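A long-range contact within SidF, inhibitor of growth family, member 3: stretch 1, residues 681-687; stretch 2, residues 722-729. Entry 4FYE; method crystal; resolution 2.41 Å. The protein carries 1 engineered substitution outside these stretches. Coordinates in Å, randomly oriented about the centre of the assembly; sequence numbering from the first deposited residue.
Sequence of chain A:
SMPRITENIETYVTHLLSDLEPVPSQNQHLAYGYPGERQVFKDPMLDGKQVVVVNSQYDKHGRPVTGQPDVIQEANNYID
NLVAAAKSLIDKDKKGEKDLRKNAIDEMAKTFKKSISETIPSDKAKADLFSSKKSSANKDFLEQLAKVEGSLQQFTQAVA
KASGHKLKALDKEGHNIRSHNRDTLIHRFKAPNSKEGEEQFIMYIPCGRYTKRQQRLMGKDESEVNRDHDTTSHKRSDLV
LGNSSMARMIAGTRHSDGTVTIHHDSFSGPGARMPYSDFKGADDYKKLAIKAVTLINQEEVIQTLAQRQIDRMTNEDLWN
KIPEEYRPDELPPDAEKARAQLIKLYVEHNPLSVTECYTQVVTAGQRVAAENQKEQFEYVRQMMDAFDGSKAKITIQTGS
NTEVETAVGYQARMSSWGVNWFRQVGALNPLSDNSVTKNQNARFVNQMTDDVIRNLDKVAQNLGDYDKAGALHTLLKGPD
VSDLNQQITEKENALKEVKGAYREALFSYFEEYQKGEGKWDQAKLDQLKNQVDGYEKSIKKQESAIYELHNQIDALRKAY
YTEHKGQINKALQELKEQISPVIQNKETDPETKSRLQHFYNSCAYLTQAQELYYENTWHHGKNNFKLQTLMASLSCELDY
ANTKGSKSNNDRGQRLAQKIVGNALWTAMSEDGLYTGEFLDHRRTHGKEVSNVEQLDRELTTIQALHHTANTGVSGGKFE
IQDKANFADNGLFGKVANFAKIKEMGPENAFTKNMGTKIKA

Stretch 1 681-687: DHRRTHG
Stretch 2 722-729: QDKANFAD

How do the two backbones meet? Stretch 1 has no regular helix or strand: His682 is the first residue after a helix to leave helical phi/psi (-51/129), and Arg683 (-90/109) and Arg684 (-67/143) continue extended. Stretch 2 turns through a 3-10 segment, 724-726, held by Asn726 N to Asp723 O at 2.9 Å, and Asp723 OD1, just before the segment, accepts a hydrogen bond from Ala725 N at 3.0 Å. The CA atoms of the two stretches come nearest at Arg684 and Ala725, 4.6 Å apart. There Arg684 N donates to Ala725 O at 2.8 Å, the one backbone-to-backbone hydrogen bond of the contact.

What does His686 contribute? Stretch 2 covers 81 Å² of it, more than of any other residue here. Its positive phi (67/20) and chi1 of -39°, chi2 of 100°, carry the ring to stretch 2, although CA-to-CB points sideways. His686 NE2 donates to Phe727 O at 2.7 Å, so that nitrogen carries a proton. Lys724 O and Ala728 O also lie at the ring edge, the latter 3.1 Å from His686 CD2.

How does Arg684 lie against the turn? Its CB points toward stretch 2, and chi1 -86°, chi2 116°, chi3 -90°, chi4 -139° lay the chain against it, with Arg684 CD 3.5 Å from Ala728 N. The guanidinium then folds back on its own stretch, Arg684 NH2 donating to His682 O at 2.7 Å, while Asn726 O sits over one of its faces.

How does Arg683 reach across? With chi1 to chi3 m, m, p, it curls so that Arg683 NE donates to Asp681 O at 2.8 Å. This leaves NH1 and NH2 of Arg683 to grip Asn726 OD1 at 2.9 and 3.1 Å, a forked pair on a single oxygen. Asn726 has chi1 -69° and chi2 -25°. Ala725, with 73 Å² covered, nearly matches Arg684 at 74 Å², and its CB packs 3.8 Å from Arg683 NH1.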

ATOM      1  N   ASP A 681     -10.910  17.312   5.849  1.00 48.67           N
ATOM      2  CA  ASP A 681     -11.760  17.907   6.868  1.00 52.52           C
ATOM      3  C   ASP A 681     -13.204  17.904   6.429  1.00 55.52           C
ATOM      4  O   ASP A 681     -14.115  17.792   7.274  1.00 59.00           O
ATOM      5  CB  ASP A 681     -11.307  19.351   7.176  1.00 59.35           C
ATOM      6  CG  ASP A 681      -9.823  19.436   7.700  1.00 67.67           C
ATOM      7  OD1 ASP A 681      -9.279  18.382   8.155  1.00 68.54           O
ATOM      8  OD2 ASP A 681      -9.212  20.556   7.673  1.00 67.15           O
ATOM      9  N   HIS A 682     -13.427  18.022   5.117  1.00 52.33           N
ATOM     10  CA  HIS A 682     -14.800  18.072   4.586  1.00 51.96           C
ATOM     11  C   HIS A 682     -15.636  16.918   5.112  1.00 53.67           C
ATOM     12  O   HIS A 682     -15.222  15.757   5.073  1.00 59.09           O
ATOM     13  CB  HIS A 682     -14.896  18.184   3.045  1.00 48.85           C
ATOM     14  CG  HIS A 682     -16.328  18.388   2.561  1.00 58.62           C
ATOM     15  ND1 HIS A 682     -17.190  17.339   2.311  1.00 59.14           N
ATOM     16  CD2 HIS A 682     -17.084  19.556   2.401  1.00 62.88           C
ATOM     17  CE1 HIS A 682     -18.395  17.817   1.969  1.00 60.72           C
ATOM     18  NE2 HIS A 682     -18.339  19.175   2.023  1.00 63.92           N
ATOM     19  N   ARG A 683     -16.804  17.256   5.643  1.00 48.50           N
ATOM     20  CA  ARG A 683     -17.719  16.302   6.226  1.00 47.64           C
ATOM     21  C   ARG A 683     -18.679  15.781   5.130  1.00 48.34           C
ATOM     22  O   ARG A 683     -19.577  16.513   4.691  1.00 48.27           O
ATOM     23  CB  ARG A 683     -18.523  16.970   7.416  1.00 46.92           C
ATOM     24  CG  ARG A 683     -17.690  17.391   8.656  1.00 48.29           C
ATOM     25  CD  ARG A 683     -16.831  16.243   9.273  1.00 46.86           C
ATOM     26  NE  ARG A 683     -15.642  15.812   8.485  1.00 46.35           N
ATOM     27  CZ  ARG A 683     -15.064  14.584   8.598  1.00 52.42           C
ATOM     28  NH1 ARG A 683     -15.565  13.642   9.431  1.00 46.68           N
ATOM     29  NH2 ARG A 683     -13.978  14.248   7.884  1.00 44.00           N
ATOM     30  N   ARG A 684     -18.529  14.520   4.716  1.00 45.95           N
ATOM     31  CA  ARG A 684     -19.404  14.008   3.635  1.00 48.82           C
ATOM     32  C   ARG A 684     -20.830  13.917   4.111  1.00 49.36           C
ATOM     33  O   ARG A 684     -21.078  13.595   5.281  1.00 54.73           O
ATOM     34  CB  ARG A 684     -18.918  12.659   3.074  1.00 49.47           C
ATOM     35  CG  ARG A 684     -17.884  12.804   1.985  1.00 50.64           C
ATOM     36  CD  ARG A 684     -16.502  12.220   2.333  1.00 57.08           C
ATOM     37  NE  ARG A 684     -15.608  13.168   2.976  1.00 53.12           N
ATOM     38  CZ  ARG A 684     -14.290  13.339   2.747  1.00 50.00           C
ATOM     39  NH1 ARG A 684     -13.613  12.671   1.840  1.00 45.87           N
ATOM     40  NH2 ARG A 684     -13.641  14.271   3.455  1.00 47.31           N
ATOM     41  N   THR A 685     -21.778  14.231   3.230  1.00 54.57           N
ATOM     42  CA  THR A 685     -23.205  14.266   3.624  1.00 52.87           C
ATOM     43  C   THR A 685     -24.078  13.277   2.886  1.00 51.41           C
ATOM     44  O   THR A 685     -25.184  13.092   3.322  1.00 54.72           O
ATOM     45  CB  THR A 685     -23.834  15.655   3.441  1.00 55.86           C
ATOM     46  OG1 THR A 685     -23.657  16.051   2.081  1.00 67.04           O
ATOM     47  CG2 THR A 685     -23.150  16.693   4.329  1.00 55.94           C
ATOM     48  N   HIS A 686     -23.620  12.649   1.795  1.00 47.34           N
ATOM     49  CA  HIS A 686     -24.377  11.525   1.174  1.00 53.85           C
ATOM     50  C   HIS A 686     -25.703  11.953   0.560  1.00 52.25           C
ATOM     51  O   HIS A 686     -26.591  11.133   0.335  1.00 54.53           O
ATOM     52  CB  HIS A 686     -24.601  10.370   2.179  1.00 44.31           C
ATOM     53  CG  HIS A 686     -23.403  10.119   3.062  1.00 51.69           C
ATOM     54  ND1 HIS A 686     -23.316  10.582   4.337  1.00 51.73           N
ATOM     55  CD2 HIS A 686     -22.186   9.484   2.795  1.00 51.35           C
ATOM     56  CE1 HIS A 686     -22.128  10.223   4.856  1.00 46.02           C
ATOM     57  NE2 HIS A 686     -21.432   9.575   3.899  1.00 44.50           N
ATOM     58  N   GLY A 687     -25.816  13.238   0.285  1.00 53.86           N
ATOM     59  CA  GLY A 687     -27.051  13.882  -0.163  1.00 56.06           C
ATOM     60  C   GLY A 687     -27.267  13.768  -1.661  1.00 57.44           C
ATOM     61  O   GLY A 687     -26.452  13.175  -2.377  1.00 55.77           O
ATOM     62  N   GLN A 722     -16.179   4.091  10.937  1.00 42.49           N
ATOM     63  CA  GLN A 722     -16.294   4.480  12.335  1.00 44.78           C
ATOM     64  C   GLN A 722     -17.063   5.741  12.485  1.00 52.08           C
ATOM     65  O   GLN A 722     -17.784   5.878  13.441  1.00 52.96           O
ATOM     66  CB  GLN A 722     -14.923   4.713  12.980  1.00 40.94           C
ATOM     67  CG  GLN A 722     -14.160   3.403  13.214  1.00 42.39           C
ATOM     68  CD  GLN A 722     -14.955   2.377  13.978  1.00 44.79           C
ATOM     69  OE1 GLN A 722     -15.407   1.398  13.406  1.00 45.24           O
ATOM     70  NE2 GLN A 722     -15.139   2.596  15.269  1.00 46.88           N
ATOM     71  N   ASP A 723     -16.826   6.695  11.584  1.00 50.77           N
ATOM     72  CA  ASP A 723     -17.611   7.909  11.486  1.00 48.72           C
ATOM     73  C   ASP A 723     -18.049   8.207  10.001  1.00 49.56           C
ATOM     74  O   ASP A 723     -17.194   8.397   9.097  1.00 44.30           O
ATOM     75  CB  ASP A 723     -16.813   9.060  12.081  1.00 51.90           C
ATOM     76  CG  ASP A 723     -17.513  10.380  11.916  1.00 53.89           C
ATOM     77  OD1 ASP A 723     -18.521  10.416  11.152  1.00 61.51           O
ATOM     78  OD2 ASP A 723     -17.053  11.388  12.496  1.00 58.35           O
ATOM     79  N   LYS A 724     -19.369   8.239   9.754  1.00 46.31           N
ATOM     80  CA  LYS A 724     -19.887   8.034   8.383  1.00 43.94           C
ATOM     81  C   LYS A 724     -19.523   9.283   7.530  1.00 45.37           C
ATOM     82  O   LYS A 724     -19.410   9.238   6.320  1.00 42.47           O
ATOM     83  CB  LYS A 724     -21.390   7.756   8.353  1.00 44.67           C
ATOM     84  CG  LYS A 724     -22.172   8.939   8.866  1.00 55.03           C
ATOM     85  CD  LYS A 724     -23.672   8.782   8.679  1.00 57.58           C
ATOM     86  CE  LYS A 724     -24.319  10.158   8.924  1.00 61.07           C
ATOM     87  NZ  LYS A 724     -25.804  10.259   8.883  1.00 57.72           N
ATOM     88  N   ALA A 725     -19.261  10.393   8.195  1.00 46.08           N
ATOM     89  CA  ALA A 725     -18.936  11.601   7.493  1.00 41.17           C
ATOM     90  C   ALA A 725     -17.525  11.599   6.879  1.00 41.12           C
ATOM     91  O   ALA A 725     -17.215  12.479   6.050  1.00 43.72           O
ATOM     92  CB  ALA A 725     -19.139  12.748   8.445  1.00 39.47           C
ATOM     93  N   ASN A 726     -16.705  10.602   7.268  1.00 39.98           N
ATOM     94  CA  ASN A 726     -15.382  10.328   6.653  1.00 40.33           C
ATOM     95  C   ASN A 726     -15.354   9.766   5.249  1.00 43.17           C
ATOM     96  O   ASN A 726     -14.285   9.843   4.624  1.00 47.52           O
ATOM     97  CB  ASN A 726     -14.511   9.420   7.522  1.00 42.47           C
ATOM     98  CG  ASN A 726     -14.045  10.113   8.805  1.00 46.00           C
ATOM     99  OD1 ASN A 726     -13.971  11.332   8.839  1.00 48.25           O
ATOM    100  ND2 ASN A 726     -13.725   9.326   9.862  1.00 43.82           N
ATOM    101  N   PHE A 727     -16.484   9.215   4.746  1.00 40.65           N
ATOM    102  CA  PHE A 727     -16.483   8.594   3.437  1.00 36.49           C
ATOM    103  C   PHE A 727     -17.771   8.847   2.646  1.00 39.27           C
ATOM    104  O   PHE A 727     -18.882   8.842   3.196  1.00 38.54           O
ATOM    105  CB  PHE A 727     -16.240   7.093   3.610  1.00 38.29           C
ATOM    106  CG  PHE A 727     -14.866   6.766   4.146  1.00 45.06           C
ATOM    107  CD1 PHE A 727     -13.783   6.695   3.306  1.00 43.50           C
ATOM    108  CD2 PHE A 727     -14.673   6.509   5.510  1.00 43.55           C
ATOM    109  CE1 PHE A 727     -12.515   6.402   3.820  1.00 47.87           C
ATOM    110  CE2 PHE A 727     -13.435   6.187   6.013  1.00 40.25           C
ATOM    111  CZ  PHE A 727     -12.343   6.165   5.163  1.00 41.17           C
ATOM    112  N   ALA A 728     -17.612   9.070   1.353  1.00 38.23           N
ATOM    113  CA  ALA A 728     -18.719   9.228   0.425  1.00 40.12           C
ATOM    114  C   ALA A 728     -19.604   7.989   0.423  1.00 42.40           C
ATOM    115  O   ALA A 728     -20.835   8.082   0.359  1.00 41.92           O
ATOM    116  CB  ALA A 728     -18.195   9.486  -0.957  1.00 36.21           C
ATOM    117  N   ASP A 729     -19.010   6.815   0.545  1.00 39.59           N
ATOM    118  CA  ASP A 729     -19.795   5.582   0.372  1.00 34.56           C
ATOM    119  C   ASP A 729     -20.296   5.006   1.745  1.00 40.51           C
ATOM    120  O   ASP A 729     -19.886   5.414   2.815  1.00 42.97           O
ATOM    121  CB  ASP A 729     -18.984   4.529  -0.337  1.00 33.10           C
ATOM    122  CG  ASP A 729     -17.966   3.917   0.581  1.00 38.07           C
ATOM    123  OD1 ASP A 729     -16.994   4.643   0.871  1.00 43.73           O
ATOM    124  OD2 ASP A 729     -18.172   2.780   1.109  1.00 48.62           O
TER